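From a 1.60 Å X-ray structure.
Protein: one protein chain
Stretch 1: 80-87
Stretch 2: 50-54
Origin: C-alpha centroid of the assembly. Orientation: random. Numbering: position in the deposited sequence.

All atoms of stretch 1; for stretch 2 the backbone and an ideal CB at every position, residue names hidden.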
ATOM      1  N   ASP A  80      15.929  -0.453   5.030  1.00 22.41           N
ATOM      2  CA  ASP A  80      14.626   0.068   5.490  1.00 22.59           C
ATOM      3  C   ASP A  80      13.828   0.582   4.286  1.00 21.41           C
ATOM      4  O   ASP A  80      14.271   1.460   3.544  1.00 22.99           O
ATOM      5  CB  ASP A  80      14.864   1.266   6.411  1.00 25.81           C
ATOM      6  CG  ASP A  80      13.586   1.655   7.196  1.00 31.09           C
ATOM      7  OD1 ASP A  80      12.488   1.337   6.685  1.00 34.26           O
ATOM      8  OD2 ASP A  80      13.692   2.214   8.336  1.00 36.52           O
ATOM      9  N   PRO A  81      12.661  -0.017   4.003  1.00 20.67           N
ATOM     10  CA  PRO A  81      11.953   0.346   2.824  1.00 20.50           C
ATOM     11  C   PRO A  81      11.385   1.760   2.875  1.00 19.94           C
ATOM     12  O   PRO A  81      11.033   2.300   1.848  1.00 21.41           O
ATOM     13  CB  PRO A  81      10.869  -0.731   2.719  1.00 20.57           C
ATOM     14  CG  PRO A  81      10.639  -1.108   4.079  1.00 21.57           C
ATOM     15  CD  PRO A  81      11.989  -1.089   4.729  1.00 21.91           C
ATOM     16  N   SER A  82      11.363   2.379   4.049  1.00 20.70           N
ATOM     17  CA  SER A  82      10.950   3.808   4.137  1.00 23.12           C
ATOM     18  C   SER A  82      11.942   4.760   3.481  1.00 23.75           C
ATOM     19  O   SER A  82      11.603   5.918   3.236  1.00 24.22           O
ATOM     20  CB  SER A  82      10.690   4.215   5.549  1.00 26.23           C
ATOM     21  OG  SER A  82      11.853   4.271   6.312  1.00 30.91           O
ATOM     22  N   ALA A  83      13.105   4.243   3.098  1.00 22.00           N
ATOM     23  CA  ALA A  83      14.125   5.112   2.474  1.00 22.09           C
ATOM     24  C   ALA A  83      13.868   5.261   1.009  1.00 21.04           C
ATOM     25  O   ALA A  83      14.396   6.138   0.381  1.00 23.91           O
ATOM     26  CB  ALA A  83      15.518   4.545   2.675  1.00 22.38           C
ATOM     27  N   LYS A  84      12.930   4.487   0.484  1.00 21.17           N
ATOM     28  CA  LYS A  84      12.631   4.471  -0.944  1.00 22.03           C
ATOM     29  C   LYS A  84      11.603   5.552  -1.338  1.00 23.49           C
ATOM     30  O   LYS A  84      10.566   5.726  -0.635  1.00 24.93           O
ATOM     31  CB  LYS A  84      12.037   3.096  -1.313  1.00 23.04           C
ATOM     32  CG  LYS A  84      11.567   2.963  -2.741  1.00 25.15           C
ATOM     33  CD  LYS A  84      12.638   2.992  -3.685  1.00 29.23           C
ATOM     34  CE  LYS A  84      12.087   2.599  -5.063  1.00 34.96           C
ATOM     35  NZ  LYS A  84      13.179   2.550  -6.028  1.00 36.80           N
ATOM     36  N   LYS A  85      11.826   6.239  -2.455  1.00 23.72           N
ATOM     37  CA  LYS A  85      10.794   7.080  -3.073  1.00 24.58           C
ATOM     38  C   LYS A  85       9.812   6.178  -3.785  1.00 23.70           C
ATOM     39  O   LYS A  85      10.133   5.639  -4.811  1.00 24.36           O
ATOM     40  CB  LYS A  85      11.423   8.082  -4.082  1.00 26.38           C
ATOM     41  CG  LYS A  85      10.375   8.933  -4.817  1.00 29.24           C
ATOM     42  CD  LYS A  85      11.083   9.959  -5.726  1.00 36.19           C
ATOM     43  CE  LYS A  85      11.062  11.247  -5.058  1.00 42.68           C
ATOM     44  NZ  LYS A  85       9.659  11.717  -5.280  1.00 46.52           N
ATOM     45  N   GLN A  86       8.600   6.043  -3.254  1.00 23.12           N
ATOM     46  CA  GLN A  86       7.687   5.049  -3.813  1.00 24.54           C
ATOM     47  C   GLN A  86       7.310   5.355  -5.237  1.00 26.74           C
ATOM     48  O   GLN A  86       7.053   4.465  -6.021  1.00 26.82           O
ATOM     49  CB  GLN A  86       6.400   4.935  -2.956  1.00 24.36           C
ATOM     50  CG  GLN A  86       6.580   4.311  -1.604  1.00 24.15           C
ATOM     51  CD  GLN A  86       7.143   2.905  -1.669  1.00 22.87           C
ATOM     52  OE1 GLN A  86       8.015   2.538  -0.836  1.00 29.56           O
ATOM     53  NE2 GLN A  86       6.766   2.169  -2.666  1.00 23.90           N
ATOM     54  N   ALA A  87       7.224   6.636  -5.555  1.00 26.89           N
ATOM     55  CA  ALA A  87       6.928   7.053  -6.910  1.00 30.55           C
ATOM     56  C   ALA A  87       7.889   6.595  -7.980  1.00 32.00           C
ATOM     57  O   ALA A  87       7.555   6.548  -9.166  1.00 33.58           O
ATOM     58  CB  ALA A  87       6.761   8.557  -6.953  1.00 31.60           C
ATOM     59  N   UNK A  50       4.942   1.248   9.665  1.00 25.53           N
ATOM     60  CA  UNK A  50       3.936   1.361   8.634  1.00 25.19           C
ATOM     61  C   UNK A  50       4.551   2.174   7.553  1.00 24.39           C
ATOM     62  O   UNK A  50       5.185   3.191   7.800  1.00 27.11           O
ATOM     63  CB  UNK A  50       2.633   1.980   9.143  1.00 25.19           C
ATOM     64  N   UNK A  51       4.406   1.677   6.344  1.00 20.56           N
ATOM     65  CA  UNK A  51       4.935   2.276   5.090  1.00 21.68           C
ATOM     66  C   UNK A  51       3.772   2.719   4.207  1.00 19.98           C
ATOM     67  O   UNK A  51       2.904   1.912   3.850  1.00 20.48           O
ATOM     68  CB  UNK A  51       5.822   1.284   4.335  1.00 21.68           C
ATOM     69  N   UNK A  52       3.807   3.963   3.766  1.00 19.25           N
ATOM     70  CA  UNK A  52       2.899   4.408   2.736  1.00 18.40           C
ATOM     71  C   UNK A  52       3.338   3.939   1.341  1.00 18.12           C
ATOM     72  O   UNK A  52       4.493   4.164   0.924  1.00 21.74           O
ATOM     73  CB  UNK A  52       2.788   5.934   2.771  1.00 18.40           C
ATOM     74  N   UNK A  53       2.459   3.250   0.636  1.00 16.42           N
ATOM     75  CA  UNK A  53       2.722   2.764  -0.693  1.00 16.76           C
ATOM     76  C   UNK A  53       2.054   3.596  -1.775  1.00 18.97           C
ATOM     77  O   UNK A  53       2.322   3.395  -2.942  1.00 23.35           O
ATOM     78  CB  UNK A  53       2.267   1.308  -0.805  1.00 16.76           C
ATOM     79  N   UNK A  54       1.212   4.523  -1.438  1.00 18.05           N
ATOM     80  CA  UNK A  54       0.540   5.313  -2.447  1.00 18.83           C
ATOM     81  C   UNK A  54      -0.946   5.471  -2.184  1.00 18.97           C
ATOM     82  O   UNK A  54      -1.462   5.006  -1.175  1.00 18.63           O
ATOM     83  CB  UNK A  54       0.754   4.681  -3.824  1.00 18.83           C
TER

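Position 50 begins the visible part of an extended strand, and its ideal CB has nothing of residues 80-87 within 5.5 Å. Stretch 1 therefore sets no condition here, and almost any side chain compatible with a strand would serve. The deposited residue is Leu-50, whose side chain stays out of reach of stretch 1.

Position 51 is different. Its CA-to-CB bond points toward stretch 1, and the ideal CB lies 5.4 Å from CG of Pro-81, a gap too wide for a methyl group to close but suited to a side chain one or two carbons longer. What waits there is mostly carbon: the ring of Pro-81 and the CA and CB of Ser-82, with the carboxamide of Gln-86 farther along. The nearby polar groups of stretch 1 are partly engaged with one another, since the amide N of Ser-82 donates to OD1 of Asp-80 at 3.0 Å and the O of Pro-81 accepts from the N of Lys-84 at 3.2 Å. A medium-sized aliphatic residue such as leucine, isoleucine, valine or methionine would fit this setting. The residue is Leu-51, with chi1 t and chi2 p. Its CD1 packs 3.5 Å from CA of Ser-82 and 3.8 Å from O of Pro-81, while its CD2 lies 3.9 Å from CB of Pro-81, an apolar contact, and 4.0 Å from OE1 of Gln-86. CD2 alone reaches both Pro-81 and Gln-86, while CD1 lies against Ser-82 and the carbonyl O of Pro-81, and no hydrogen bond crosses between the two stretches.

At position 52 the CA-to-CB bond runs sideways, and the ideal CB again finds no atom of stretch 1 within 5.5 Å. Small or polar residues would do, as would larger ones as far as stretch 1 is concerned. The residue is Ala-52, and its contact comes from the backbone: its carbonyl O lies 3.3 Å from CG of Gln-86, a contact available whatever the side chain.

At position 53 the CA-to-CB bond points away from stretch 1, yet the ideal CB is only 4.9 Å from NE2 of Gln-86. A side chain long enough to turn back could reach that amide, whether as a polar partner or as an apolar surface for it to rest against, so leucine, methionine or glutamine are all reasonable. The residue is Leu-53, with chi1 m and chi2 t, and its end comes nearer than its CB bond suggests, bringing CD2 to 3.9 Å from NE2 of Gln-86. This is van der Waals contact, which leaves the amide without a hydrogen-bonding partner across this interface.

Position 54 is decided by its own backbone. With phi/psi of 135/-177, a CB would be jammed against the carbonyl O of position 53, which by itself calls for glycine. Gly-54 makes no contact with stretch 1.

Stretch 2 (50-54) LLALG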
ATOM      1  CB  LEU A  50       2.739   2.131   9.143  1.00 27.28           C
ATOM      2  CG  LEU A  50       1.408   1.897   8.600  1.00 31.52           C
ATOM      3  CD1 LEU A  50       1.087   0.460   8.463  1.00 32.94           C
ATOM      4  CD2 LEU A  50       0.462   2.538   9.667  1.00 36.39           C
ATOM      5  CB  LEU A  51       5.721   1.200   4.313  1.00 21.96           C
ATOM      6  CG  LEU A  51       6.590   1.614   3.178  1.00 25.88           C
ATOM      7  CD1 LEU A  51       7.736   2.494   3.743  1.00 29.67           C
ATOM      8  CD2 LEU A  51       7.203   0.437   2.441  1.00 26.70           C
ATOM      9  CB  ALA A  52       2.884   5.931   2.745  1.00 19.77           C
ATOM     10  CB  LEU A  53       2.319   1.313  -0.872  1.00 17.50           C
ATOM     11  CG  LEU A  53       2.973   0.288   0.028  1.00 18.33           C
ATOM     12  CD1 LEU A  53       2.320  -1.080  -0.202  1.00 20.15           C
ATOM     13  CD2 LEU A  53       4.417   0.239  -0.236  1.00 21.64           C
TER
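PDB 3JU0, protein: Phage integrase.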